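Local coordinates for protein glycerol dehydrogenase (Schizosaccharomyces pombe, PDB 1TA9) that is a zinc-binding dehydrogenase involved in glycerol assimilation, probably oxidising glycerol to dihydroxyacetone with NAD+ as the acceptor, at residues I150-G155 with C175-S180; V95-Q100 with G155-S160; F361-H366 with T428-R433; L367-E372 with S419-W424; W237-S242 with G309-A314. One frame throughout, in Å; residues are numbered along the deposited sequence.

Interaction 1. Residues I150-G155 with C175-S180; sequences IGVGGG and CPTTAS
T177 holds OG1 in the crowded position between its own N and carbonyl carbon (chi1 53°), with CG2 anti to the carbonyl carbon, so both branches close on the backbone of G153. V152 turns CG1 anti to its N (chi1 -170°), which brings that methyl to T177 CG2 at 3.8 Å, the two side chains crossing at about a right angle. Here two neighbouring parallel strands joined by a beta-alpha-beta crossover (strand 148-153, helix 155-167, strand 172-176) meet at their C-terminal ends, in the NAD-binding Rossmann-like domain. The strands are stitched together by C175 N to G151 O, nearly along the C=O axis, and by G153 N to C175 O at 3.0 Å, where the donor stands above the carbonyl plane. V152 and C175 share one face of the sheet, the valine packing against V102 and I110 of helix 100-115; C175 SG also reaches I150 CG2 at 3.9 Å. G153 has backbone angles that call for glycine, and T177 OG1 sits only 3.3 Å from G153 CA. G154 then takes the N-cap position of helix 155-167, and G155, T177, T178, A179 and S180 are probable NAD+ contacts, consistent with a glycine-rich turn that takes part in NAD+ binding. Past the sheet, T177 N still bonds to G153 O, approaching well above the carbonyl plane at 3.3 Å. That same oxygen accepts a hydrogen bond from a water at 2.6 Å, and the water lies 3.1 Å from T178 OG1.

Interaction 2. Residues V95-Q100 with G155-S160; sequences VVLADQ and GKTMDS
The flat groups of this contact are peptide carbonyls and the D99 carboxylate, with no ring among them. The K156 carbonyl takes two donors: S160 N, in the ordinary helical pattern, and S160 OG at 2.8 Å, which lies above the carbonyl plane. The D99 carboxylate is engaged by its own chain: OD2 caps the backbone N of V102 at the start of helix 100-115. The L97 carbonyl is met by a methyl, T157 CG2, at 3.4 Å from L97 O; the same methyl sits 4.0 Å from A98 CA. T157 presents it by holding CG2 anti to its own N, which leaves OG1 beside that N (chi1 -59°) and facing the end of the strand. There a water spans the two segments, 2.7 Å from T157 OG1 and accepting from D99 N at 2.9 Å. Deeper along the strand, L97 extends CG anti to its N (chi1 177°) and lays CD2 against S160 CB, 4.0 Å apart. S160 points its hydroxyl back into the helix, so it is carbon that meets the leucine, while F126 touches both T157 and S160. Strand 95-98 and helix 155-160 run roughly antiparallel, their axes 8.5 Å apart at closest approach. D99 and residues 155-159 are likely NAD+ contacts, and a helix starting at the C-terminal edge of a parallel sheet beside an acidic residue is the arrangement of a Rossmann-like dinucleotide-binding domain.

Interaction 3. Residues F361-H366 with T428-R433; sequences FMAKCH and TGWTER
H366 can be followed outward from CB, which lies 3.9 Å from E432 OE1, to a ring whose CG is anti to the backbone N (chi1 -155°). ND1 donates to E432 OE1 at 2.9 Å, nearly straight, with the oxygen close to the ring plane and using its anti lone pair. The carboxylate plane is turned 38° from the ring. CE1 comes 3.4 Å from R433 O, and at the tip NE2 has a water at 2.6 Å in the plane of the ring, which gives a weak bond to R433 O. E432 reaches the histidine with an extended chain, and its other oxygen, OE2, receives a second water that also binds K364 O. A363 CB sits over one face of the W430 indole, toward its rim, 3.7 Å from NE1, while the backbone N of E432 lies over the opposite face; K364 CG comes to W430 CH2, the two side chains crossing at about a right angle. A third water accepts from W430 NE1 and donates to A363 O. H444 meets the H366 ring edge-to-face, and K423 of a second subunit packs on E432. With positive phi and two bonds back into the last turn, H366 N to A363 O and probably L367 N to M362 O, H366 closes helix 352-364 as a Schellman motif, held to the loop after helix 407-428 by a histidine-carboxylate hydrogen bond.

Interaction 4. Residues L367-E372 with S419-W424; sequences LPITLE and SYSQKW
One hydrogen bond crosses this contact. S421 keeps OG beside its backbone N (chi1 -68°) and donates to I369 O at 2.7 Å, from above the carbonyl plane; the hydroxyl also has a weak bond to V417 O in its own helix. The buried carbonyl is thus answered by a serine side chain, and S421 CB also lies 3.1 Å from I369 O. Apolar contacts surround this bond. I369 holds CG1 in the crowded position between N and carbonyl carbon (chi1 60°), which runs the chain over S421, CD1 at 3.7 Å from S421 CB, and on to the six-membered part of the W424 indole at CE3, 4.0 Å away. T370 points CG2 at S421 CB, 3.7 Å apart, and crosses Q422 CG at about a right angle. The polar end of T370 looks the other way: OG1 is hydrogen-bonded to E373 OE2, and L371 N is taken by D418 of helix 407-428. On the far side of that helix, R284 and H449 of a third subunit, another copy of the protein, bond S419 OG. T370 is the N-cap of the short helix 371-374, and the whole is a loop and helix start docked on helix 407-428 of the C-terminal helical domain.

Interaction 5. Residues W237-S242 with G309-A314; sequences WVETES and GGLAAA
E239 lies over the A314 methyl, its CD only 3.3 Å from A314 CB, a tight fit for a buried acid. CG sits beside the backbone N (chi1 -62°) and the chain continues extended, alongside L311 and pointing the same way. From there OE1 accepts from A312 N at 2.6 Å, nearly straight along N-H (169°) but met from above the carboxylate plane, 35° out of it. OE2 bonds H315 ND1 and S235 OG. H315 is a ligand of the zinc ion, so E239 is a second-shell carboxylate whose bond to ND1 probably sets the turn of the imidazole and may make it a stronger donor to the zinc. At the next residue, T240 has OG1 anti to its carbonyl carbon; it accepts from G310 N at 3.2 Å and also bonds G305 O. The chain passes close here, with T240 OG1 3.4 Å from G309 CA. G310 O meets E239 CB at 3.5 Å, and A312 CB packs on E239 CB at 4.0 Å. L311 reaches to within about 4 Å of a bound glycerol. The segment 309-314 runs along helix 223-245 into the start of helix 313-322, with A312 as its N-cap residue; Q344 of helix 333-347 touches V238, E239 and S242 and accepts from A314 N, joining the three helices around the metal site.

Overall arrangement
Four of the contacts form two pairs; interaction 5 stands apart. Interactions 1 and 2 are buried in the parallel sheet of the NAD-binding half, centres about 8 Å apart; they share G155, and strands 148-153 and 93-98 join them through backbone bonds of I150 to V95 and L97. Interactions 3 and 4, centres about 9 Å apart, sit in the helical half, where W424 packs against both A363 and W430, with interaction 4 nested between the segments of interaction 3. Interaction 3, at the surface, relies on waters and a histidine-carboxylate hydrogen bond; interaction 4 is buried and mostly apolar. Interaction 5, also buried, its centre about 24 Å from that of interaction 1, uses a carboxylate beside the zinc site.

Interaction 1. Residues I150-G155 with C175-S180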
# COMPACT_ATOMS: atom_id res chain seq x y z
N ILE B 150 -38.89 28.22 -24.78
CA ILE B 150 -38.73 26.95 -24.09
C ILE B 150 -38.74 25.78 -25.06
O ILE B 150 -39.75 25.50 -25.71
CB ILE B 150 -39.86 26.73 -23.06
CG1 ILE B 150 -39.98 27.94 -22.15
CG2 ILE B 150 -39.58 25.47 -22.25
CD1 ILE B 150 -41.12 27.84 -21.14
N GLY B 151 -37.60 25.09 -25.17
CA GLY B 151 -37.50 23.94 -26.05
C GLY B 151 -37.62 22.66 -25.25
O GLY B 151 -36.86 22.43 -24.30
N VAL B 152 -38.57 21.81 -25.62
CA VAL B 152 -38.79 20.55 -24.91
C VAL B 152 -38.64 19.35 -25.85
O VAL B 152 -39.39 19.21 -26.81
CB VAL B 152 -40.20 20.51 -24.29
CG1 VAL B 152 -40.33 19.30 -23.36
CG2 VAL B 152 -40.49 21.80 -23.54
N GLY B 153 -37.66 18.48 -25.56
CA GLY B 153 -37.47 17.31 -26.40
C GLY B 153 -36.02 16.92 -26.66
O GLY B 153 -35.17 17.03 -25.78
N GLY B 154 -35.76 16.46 -27.88
CA GLY B 154 -34.41 16.04 -28.24
C GLY B 154 -33.53 17.13 -28.83
O GLY B 154 -33.91 18.30 -28.89
N GLY B 155 -32.34 16.72 -29.28
CA GLY B 155 -31.37 17.64 -29.86
C GLY B 155 -31.88 18.63 -30.88
O GLY B 155 -31.59 19.82 -30.79
N CYS B 175 -35.29 21.80 -22.13
CA CYS B 175 -35.82 20.68 -21.36
C CYS B 175 -35.66 19.35 -22.08
O CYS B 175 -36.54 18.93 -22.83
CB CYS B 175 -37.31 20.91 -21.07
SG CYS B 175 -37.69 22.58 -20.51
N PRO B 176 -34.52 18.68 -21.87
CA PRO B 176 -34.30 17.39 -22.53
C PRO B 176 -35.31 16.35 -22.03
O PRO B 176 -35.61 16.30 -20.83
CB PRO B 176 -32.86 17.05 -22.15
CG PRO B 176 -32.69 17.71 -20.82
CD PRO B 176 -33.38 19.04 -21.01
N THR B 177 -35.82 15.52 -22.94
CA THR B 177 -36.78 14.50 -22.57
C THR B 177 -36.15 13.10 -22.50
O THR B 177 -36.83 12.11 -22.23
CB THR B 177 -37.98 14.50 -23.54
OG1 THR B 177 -37.50 14.40 -24.89
CG2 THR B 177 -38.78 15.78 -23.38
N THR B 178 -34.85 13.05 -22.76
CA THR B 178 -34.07 11.83 -22.67
C THR B 178 -32.69 12.30 -22.25
O THR B 178 -32.37 13.48 -22.39
CB THR B 178 -33.94 11.10 -24.02
OG1 THR B 178 -33.34 11.98 -24.98
CG2 THR B 178 -35.30 10.64 -24.53
N ALA B 179 -31.88 11.40 -21.71
CA ALA B 179 -30.53 11.78 -21.29
C ALA B 179 -29.56 11.04 -22.21
O ALA B 179 -28.73 10.26 -21.74
CB ALA B 179 -30.32 11.36 -19.84
N SER B 180 -29.66 11.31 -23.51
CA SER B 180 -28.84 10.63 -24.50
C SER B 180 -27.58 11.33 -25.01
O SER B 180 -26.82 10.74 -25.78
CB SER B 180 -29.71 10.23 -25.70
OG SER B 180 -30.31 11.37 -26.28
O HOH W 1 -33.53 15.08 -25.06

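Interaction 2. Residues V95-Q100 with G155-S160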
# COMPACT_ATOMS: atom_id res chain seq x y z
N VAL B 95 -42.86 30.91 -24.97
CA VAL B 95 -43.08 30.04 -26.11
C VAL B 95 -42.63 28.64 -25.73
O VAL B 95 -41.55 28.47 -25.16
CB VAL B 95 -42.27 30.50 -27.36
CG1 VAL B 95 -42.24 29.39 -28.40
CG2 VAL B 95 -42.89 31.75 -27.95
N VAL B 96 -43.45 27.64 -26.01
CA VAL B 96 -43.08 26.27 -25.72
C VAL B 96 -43.01 25.54 -27.06
O VAL B 96 -44.00 25.45 -27.78
CB VAL B 96 -44.11 25.58 -24.80
CG1 VAL B 96 -43.72 24.11 -24.60
CG2 VAL B 96 -44.15 26.28 -23.46
N LEU B 97 -41.82 25.05 -27.39
CA LEU B 97 -41.58 24.36 -28.64
C LEU B 97 -41.27 22.88 -28.44
O LEU B 97 -40.38 22.53 -27.67
CB LEU B 97 -40.41 25.01 -29.38
CG LEU B 97 -39.96 24.37 -30.69
CD1 LEU B 97 -41.06 24.55 -31.74
CD2 LEU B 97 -38.67 25.02 -31.16
N ALA B 98 -42.01 22.02 -29.14
CA ALA B 98 -41.81 20.57 -29.04
C ALA B 98 -42.49 19.87 -30.21
O ALA B 98 -43.51 20.34 -30.70
CB ALA B 98 -42.37 20.06 -27.72
N ASP B 99 -41.93 18.74 -30.65
CA ASP B 99 -42.55 18.00 -31.74
C ASP B 99 -43.82 17.38 -31.18
O ASP B 99 -44.03 17.40 -29.97
CB ASP B 99 -41.59 16.92 -32.29
CG ASP B 99 -41.28 15.82 -31.29
OD1 ASP B 99 -40.25 15.15 -31.47
OD2 ASP B 99 -42.06 15.62 -30.34
N GLN B 100 -44.67 16.83 -32.04
CA GLN B 100 -45.93 16.27 -31.57
C GLN B 100 -45.77 15.17 -30.53
O GLN B 100 -46.55 15.09 -29.58
CB GLN B 100 -46.74 15.74 -32.76
CG GLN B 100 -48.21 15.54 -32.45
CD GLN B 100 -48.83 16.75 -31.77
OE1 GLN B 100 -48.85 16.84 -30.54
NE2 GLN B 100 -49.31 17.69 -32.57
N GLY B 155 -32.34 16.72 -29.28
CA GLY B 155 -31.37 17.64 -29.86
C GLY B 155 -31.88 18.63 -30.88
O GLY B 155 -31.59 19.82 -30.79
N LYS B 156 -32.64 18.15 -31.87
CA LYS B 156 -33.17 19.03 -32.90
C LYS B 156 -34.06 20.11 -32.30
O LYS B 156 -33.96 21.28 -32.67
CB LYS B 156 -33.97 18.23 -33.93
CG LYS B 156 -33.11 17.39 -34.87
CD LYS B 156 -33.97 16.74 -35.95
CE LYS B 156 -33.12 15.93 -36.92
NZ LYS B 156 -33.96 15.34 -38.01
N THR B 157 -34.93 19.72 -31.37
CA THR B 157 -35.82 20.69 -30.74
C THR B 157 -35.02 21.65 -29.87
O THR B 157 -35.27 22.86 -29.86
CB THR B 157 -36.88 19.99 -29.87
OG1 THR B 157 -37.65 19.10 -30.69
CG2 THR B 157 -37.81 21.01 -29.23
N MET B 158 -34.05 21.11 -29.13
CA MET B 158 -33.22 21.93 -28.25
C MET B 158 -32.40 22.94 -29.04
O MET B 158 -32.26 24.10 -28.63
CB MET B 158 -32.31 21.05 -27.40
CG MET B 158 -33.06 20.20 -26.37
SD MET B 158 -31.99 19.37 -25.15
CE MET B 158 -31.91 17.71 -25.84
N ASP B 159 -31.85 22.52 -30.18
CA ASP B 159 -31.05 23.43 -30.99
C ASP B 159 -31.92 24.48 -31.67
O ASP B 159 -31.50 25.62 -31.86
CB ASP B 159 -30.24 22.65 -32.02
CG ASP B 159 -29.07 21.91 -31.39
OD1 ASP B 159 -28.33 22.55 -30.61
OD2 ASP B 159 -28.90 20.71 -31.66
N SER B 160 -33.14 24.09 -32.04
CA SER B 160 -34.06 25.02 -32.68
C SER B 160 -34.42 26.12 -31.68
O SER B 160 -34.53 27.30 -32.03
CB SER B 160 -35.32 24.29 -33.15
OG SER B 160 -35.01 23.36 -34.18
O HOH W 2 -39.58 17.87 -29.23

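Interaction 3. Residues F361-H366 with T428-R433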
# COMPACT_ATOMS: atom_id res chain seq x y z
N PHE B 361 -15.98 -1.87 -19.70
CA PHE B 361 -17.00 -1.04 -19.06
C PHE B 361 -18.09 -0.72 -20.08
O PHE B 361 -19.28 -0.80 -19.77
CB PHE B 361 -16.39 0.28 -18.56
CG PHE B 361 -17.37 1.14 -17.80
CD1 PHE B 361 -17.68 0.84 -16.47
CD2 PHE B 361 -17.99 2.22 -18.41
CE1 PHE B 361 -18.61 1.62 -15.77
CE2 PHE B 361 -18.93 3.00 -17.71
CZ PHE B 361 -19.23 2.69 -16.39
N MET B 362 -17.69 -0.33 -21.28
CA MET B 362 -18.65 -0.01 -22.33
C MET B 362 -19.50 -1.24 -22.66
O MET B 362 -20.72 -1.13 -22.84
CB MET B 362 -17.93 0.47 -23.60
CG MET B 362 -17.29 1.84 -23.46
SD MET B 362 -16.43 2.33 -24.97
CE MET B 362 -15.88 4.02 -24.54
N ALA B 363 -18.86 -2.40 -22.72
CA ALA B 363 -19.57 -3.64 -23.01
C ALA B 363 -20.62 -3.92 -21.94
O ALA B 363 -21.74 -4.34 -22.25
CB ALA B 363 -18.59 -4.80 -23.10
N LYS B 364 -20.27 -3.70 -20.67
CA LYS B 364 -21.22 -3.95 -19.58
C LYS B 364 -22.43 -3.02 -19.67
O LYS B 364 -23.52 -3.37 -19.23
CB LYS B 364 -20.53 -3.78 -18.22
CG LYS B 364 -19.36 -4.73 -18.01
CD LYS B 364 -18.69 -4.51 -16.66
CE LYS B 364 -17.50 -5.45 -16.50
NZ LYS B 364 -16.83 -5.29 -15.17
N CYS B 365 -22.22 -1.84 -20.23
CA CYS B 365 -23.28 -0.85 -20.39
C CYS B 365 -24.08 -1.08 -21.66
O CYS B 365 -25.03 -0.34 -21.95
CB CYS B 365 -22.69 0.57 -20.42
SG CYS B 365 -21.99 1.12 -18.85
N HIS B 366 -23.70 -2.10 -22.43
CA HIS B 366 -24.37 -2.45 -23.68
C HIS B 366 -24.09 -1.47 -24.82
O HIS B 366 -24.96 -1.20 -25.65
CB HIS B 366 -25.88 -2.57 -23.47
CG HIS B 366 -26.55 -3.47 -24.46
ND1 HIS B 366 -26.45 -4.85 -24.42
CD2 HIS B 366 -27.33 -3.20 -25.54
CE1 HIS B 366 -27.14 -5.38 -25.41
NE2 HIS B 366 -27.68 -4.40 -26.11
N THR B 428 -12.28 -13.12 -22.33
CA THR B 428 -13.22 -13.12 -21.21
C THR B 428 -14.46 -13.97 -21.42
O THR B 428 -15.21 -14.21 -20.48
CB THR B 428 -13.70 -11.69 -20.91
OG1 THR B 428 -14.44 -11.19 -22.02
CG2 THR B 428 -12.51 -10.78 -20.64
N GLY B 429 -14.68 -14.42 -22.65
CA GLY B 429 -15.86 -15.23 -22.92
C GLY B 429 -17.14 -14.40 -22.85
O GLY B 429 -18.23 -14.94 -22.64
N TRP B 430 -17.00 -13.09 -23.03
CA TRP B 430 -18.14 -12.17 -23.01
C TRP B 430 -19.07 -12.45 -24.18
O TRP B 430 -18.67 -12.35 -25.34
CB TRP B 430 -17.63 -10.72 -23.06
CG TRP B 430 -18.70 -9.68 -22.95
CD1 TRP B 430 -19.27 -8.97 -23.97
CD2 TRP B 430 -19.32 -9.22 -21.74
NE1 TRP B 430 -20.20 -8.09 -23.47
CE2 TRP B 430 -20.25 -8.22 -22.11
CE3 TRP B 430 -19.17 -9.55 -20.39
CZ2 TRP B 430 -21.04 -7.55 -21.16
CZ3 TRP B 430 -19.95 -8.88 -19.45
CH2 TRP B 430 -20.87 -7.89 -19.84
N THR B 431 -20.32 -12.80 -23.88
CA THR B 431 -21.29 -13.13 -24.92
C THR B 431 -22.29 -12.04 -25.27
O THR B 431 -22.93 -12.10 -26.33
CB THR B 431 -22.08 -14.40 -24.53
OG1 THR B 431 -22.75 -14.18 -23.28
CG2 THR B 431 -21.15 -15.59 -24.39
N GLU B 432 -22.44 -11.04 -24.41
CA GLU B 432 -23.39 -9.96 -24.66
C GLU B 432 -22.95 -9.15 -25.89
O GLU B 432 -21.76 -8.90 -26.08
CB GLU B 432 -23.50 -9.07 -23.42
CG GLU B 432 -24.54 -7.95 -23.49
CD GLU B 432 -24.74 -7.26 -22.14
OE1 GLU B 432 -25.41 -6.19 -22.10
OE2 GLU B 432 -24.24 -7.78 -21.11
N ARG B 433 -23.91 -8.73 -26.71
CA ARG B 433 -23.60 -7.96 -27.91
C ARG B 433 -24.67 -6.91 -28.19
O ARG B 433 -25.86 -7.15 -27.97
CB ARG B 433 -23.52 -8.88 -29.13
CG ARG B 433 -22.43 -9.94 -29.08
CD ARG B 433 -21.08 -9.35 -29.47
NE ARG B 433 -20.07 -10.40 -29.63
CZ ARG B 433 -19.52 -11.07 -28.62
NH1 ARG B 433 -19.85 -10.79 -27.37
NH2 ARG B 433 -18.63 -12.02 -28.86
O HOH W 3 -22.10 -6.00 -24.48
O HOH W 4 -23.84 -6.04 -18.71
O HOH W 5 -28.68 -5.40 -28.24

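Interaction 4. Residues L367-E372 with S419-W424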
# COMPACT_ATOMS: atom_id res chain seq x y z
N LEU B 367 -22.87 -0.94 -24.86
CA LEU B 367 -22.45 -0.04 -25.91
C LEU B 367 -21.66 -0.87 -26.92
O LEU B 367 -20.94 -1.80 -26.53
CB LEU B 367 -21.56 1.07 -25.35
CG LEU B 367 -22.29 2.19 -24.59
CD1 LEU B 367 -21.31 2.98 -23.73
CD2 LEU B 367 -22.98 3.11 -25.60
N PRO B 368 -21.78 -0.57 -28.21
CA PRO B 368 -21.05 -1.33 -29.23
C PRO B 368 -19.55 -1.03 -29.19
O PRO B 368 -19.15 0.13 -29.13
CB PRO B 368 -21.69 -0.86 -30.53
CG PRO B 368 -22.04 0.56 -30.24
CD PRO B 368 -22.62 0.47 -28.84
N ILE B 369 -18.73 -2.08 -29.22
CA ILE B 369 -17.28 -1.91 -29.20
C ILE B 369 -16.60 -2.58 -30.38
O ILE B 369 -15.38 -2.66 -30.44
CB ILE B 369 -16.66 -2.46 -27.90
CG1 ILE B 369 -16.95 -3.96 -27.77
CG2 ILE B 369 -17.18 -1.69 -26.71
CD1 ILE B 369 -16.23 -4.63 -26.61
N THR B 370 -17.40 -3.06 -31.33
CA THR B 370 -16.87 -3.71 -32.52
C THR B 370 -17.61 -3.21 -33.76
O THR B 370 -18.73 -2.71 -33.66
CB THR B 370 -17.05 -5.24 -32.46
OG1 THR B 370 -18.44 -5.56 -32.30
CG2 THR B 370 -16.27 -5.82 -31.28
N LEU B 371 -16.97 -3.35 -34.92
CA LEU B 371 -17.57 -2.93 -36.18
C LEU B 371 -18.83 -3.75 -36.45
O LEU B 371 -19.80 -3.26 -37.04
CB LEU B 371 -16.57 -3.10 -37.33
CG LEU B 371 -15.35 -2.17 -37.28
CD1 LEU B 371 -14.31 -2.60 -38.31
CD2 LEU B 371 -15.80 -0.74 -37.53
N GLU B 372 -18.80 -5.01 -36.01
CA GLU B 372 -19.94 -5.91 -36.19
C GLU B 372 -21.16 -5.30 -35.49
O GLU B 372 -22.23 -5.19 -36.08
CB GLU B 372 -19.63 -7.28 -35.59
CG GLU B 372 -20.78 -8.29 -35.71
CD GLU B 372 -20.88 -8.92 -37.09
OE1 GLU B 372 -21.97 -9.43 -37.43
OE2 GLU B 372 -19.88 -8.93 -37.83
N SER B 419 -10.25 -5.17 -33.58
CA SER B 419 -9.47 -6.36 -33.23
C SER B 419 -9.24 -6.47 -31.72
O SER B 419 -9.31 -7.57 -31.16
CB SER B 419 -8.13 -6.35 -33.95
OG SER B 419 -8.30 -6.47 -35.35
N TYR B 420 -8.94 -5.35 -31.07
CA TYR B 420 -8.71 -5.35 -29.62
C TYR B 420 -9.97 -5.82 -28.88
O TYR B 420 -9.91 -6.66 -27.98
CB TYR B 420 -8.35 -3.94 -29.12
CG TYR B 420 -7.01 -3.38 -29.54
CD1 TYR B 420 -6.18 -4.04 -30.45
CD2 TYR B 420 -6.58 -2.15 -29.05
CE1 TYR B 420 -4.95 -3.48 -30.86
CE2 TYR B 420 -5.36 -1.58 -29.44
CZ TYR B 420 -4.55 -2.25 -30.35
OH TYR B 420 -3.36 -1.67 -30.73
N SER B 421 -11.11 -5.25 -29.25
CA SER B 421 -12.39 -5.60 -28.63
C SER B 421 -12.72 -7.07 -28.88
O SER B 421 -13.17 -7.77 -27.97
CB SER B 421 -13.51 -4.71 -29.16
OG SER B 421 -13.35 -3.37 -28.75
N GLN B 422 -12.51 -7.55 -30.10
CA GLN B 422 -12.78 -8.95 -30.39
C GLN B 422 -11.91 -9.87 -29.56
O GLN B 422 -12.35 -10.94 -29.13
CB GLN B 422 -12.56 -9.25 -31.87
CG GLN B 422 -13.59 -8.63 -32.79
CD GLN B 422 -13.51 -9.18 -34.19
OE1 GLN B 422 -13.59 -10.39 -34.39
NE2 GLN B 422 -13.33 -8.30 -35.16
N LYS B 423 -10.66 -9.47 -29.31
CA LYS B 423 -9.77 -10.29 -28.51
C LYS B 423 -10.26 -10.32 -27.06
O LYS B 423 -10.28 -11.38 -26.43
CB LYS B 423 -8.33 -9.76 -28.56
CG LYS B 423 -7.31 -10.63 -27.82
CD LYS B 423 -7.16 -12.00 -28.47
CE LYS B 423 -6.04 -12.80 -27.83
NZ LYS B 423 -5.79 -14.09 -28.53
N TRP B 424 -10.66 -9.16 -26.55
CA TRP B 424 -11.16 -9.07 -25.19
C TRP B 424 -12.40 -9.95 -25.01
O TRP B 424 -12.54 -10.65 -24.01
CB TRP B 424 -11.51 -7.62 -24.83
CG TRP B 424 -12.19 -7.49 -23.49
CD1 TRP B 424 -11.59 -7.52 -22.26
CD2 TRP B 424 -13.60 -7.42 -23.25
NE1 TRP B 424 -12.55 -7.47 -21.27
CE2 TRP B 424 -13.79 -7.42 -21.85
CE3 TRP B 424 -14.72 -7.37 -24.09
CZ2 TRP B 424 -15.06 -7.36 -21.27
CZ3 TRP B 424 -15.99 -7.31 -23.51
CH2 TRP B 424 -16.14 -7.31 -22.11

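Interaction 5. Residues W237-S242 with G309-A314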
# COMPACT_ATOMS: atom_id res chain seq x y z
N TRP B 237 -14.25 12.93 -20.06
CA TRP B 237 -12.99 12.94 -19.34
C TRP B 237 -11.82 12.68 -20.28
O TRP B 237 -10.79 13.35 -20.21
CB TRP B 237 -12.99 11.89 -18.22
CG TRP B 237 -11.72 11.87 -17.42
CD1 TRP B 237 -11.34 12.74 -16.44
CD2 TRP B 237 -10.64 10.93 -17.55
NE1 TRP B 237 -10.10 12.41 -15.96
CE2 TRP B 237 -9.65 11.30 -16.62
CE3 TRP B 237 -10.43 9.81 -18.37
CZ2 TRP B 237 -8.45 10.59 -16.48
CZ3 TRP B 237 -9.23 9.10 -18.23
CH2 TRP B 237 -8.26 9.49 -17.29
N VAL B 238 -11.97 11.71 -21.18
CA VAL B 238 -10.90 11.39 -22.12
C VAL B 238 -10.53 12.57 -23.00
O VAL B 238 -9.36 12.94 -23.10
CB VAL B 238 -11.28 10.20 -23.03
CG1 VAL B 238 -10.23 10.05 -24.13
CG2 VAL B 238 -11.39 8.91 -22.21
N GLU B 239 -11.53 13.18 -23.63
CA GLU B 239 -11.25 14.31 -24.52
C GLU B 239 -10.76 15.55 -23.78
O GLU B 239 -9.76 16.14 -24.18
CB GLU B 239 -12.49 14.64 -25.37
CG GLU B 239 -12.90 13.49 -26.29
CD GLU B 239 -13.99 13.86 -27.27
OE1 GLU B 239 -13.68 14.41 -28.35
OE2 GLU B 239 -15.18 13.61 -26.96
N THR B 240 -11.45 15.93 -22.71
CA THR B 240 -11.04 17.11 -21.96
C THR B 240 -9.63 16.97 -21.39
O THR B 240 -8.85 17.92 -21.42
CB THR B 240 -12.05 17.42 -20.84
OG1 THR B 240 -13.17 18.12 -21.41
CG2 THR B 240 -11.42 18.30 -19.75
N GLU B 241 -9.29 15.79 -20.88
CA GLU B 241 -7.93 15.60 -20.35
C GLU B 241 -6.92 15.81 -21.49
O GLU B 241 -5.85 16.37 -21.29
CB GLU B 241 -7.76 14.21 -19.75
CG GLU B 241 -8.33 14.07 -18.34
CD GLU B 241 -7.55 14.89 -17.33
OE1 GLU B 241 -8.15 15.75 -16.66
OE2 GLU B 241 -6.33 14.66 -17.19
N SER B 242 -7.28 15.35 -22.69
CA SER B 242 -6.41 15.48 -23.86
C SER B 242 -6.22 16.94 -24.27
O SER B 242 -5.13 17.35 -24.66
CB SER B 242 -7.00 14.69 -25.04
OG SER B 242 -6.21 14.85 -26.20
N GLY B 309 -13.72 22.21 -20.98
CA GLY B 309 -12.50 21.49 -21.28
C GLY B 309 -12.45 21.58 -22.80
O GLY B 309 -12.13 22.63 -23.36
N GLY B 310 -12.81 20.49 -23.47
CA GLY B 310 -12.82 20.51 -24.92
C GLY B 310 -13.03 19.15 -25.55
O GLY B 310 -12.94 18.12 -24.88
N LEU B 311 -13.31 19.16 -26.85
CA LEU B 311 -13.50 17.94 -27.61
C LEU B 311 -12.16 17.63 -28.27
O LEU B 311 -11.34 18.53 -28.47
CB LEU B 311 -14.58 18.13 -28.69
CG LEU B 311 -15.99 18.47 -28.21
CD1 LEU B 311 -16.94 18.55 -29.40
CD2 LEU B 311 -16.47 17.40 -27.22
N ALA B 312 -11.94 16.37 -28.59
CA ALA B 312 -10.69 15.98 -29.23
C ALA B 312 -10.92 14.99 -30.37
O ALA B 312 -11.74 15.25 -31.26
CB ALA B 312 -9.74 15.38 -28.18
N ALA B 313 -10.22 13.86 -30.35
CA ALA B 313 -10.36 12.88 -31.41
C ALA B 313 -11.70 12.13 -31.41
O ALA B 313 -12.29 11.93 -32.47
CB ALA B 313 -9.22 11.88 -31.35
N ALA B 314 -12.16 11.72 -30.23
CA ALA B 314 -13.41 10.97 -30.13
C ALA B 314 -14.55 11.54 -30.96
O ALA B 314 -15.12 10.86 -31.81
CB ALA B 314 -13.83 10.85 -28.67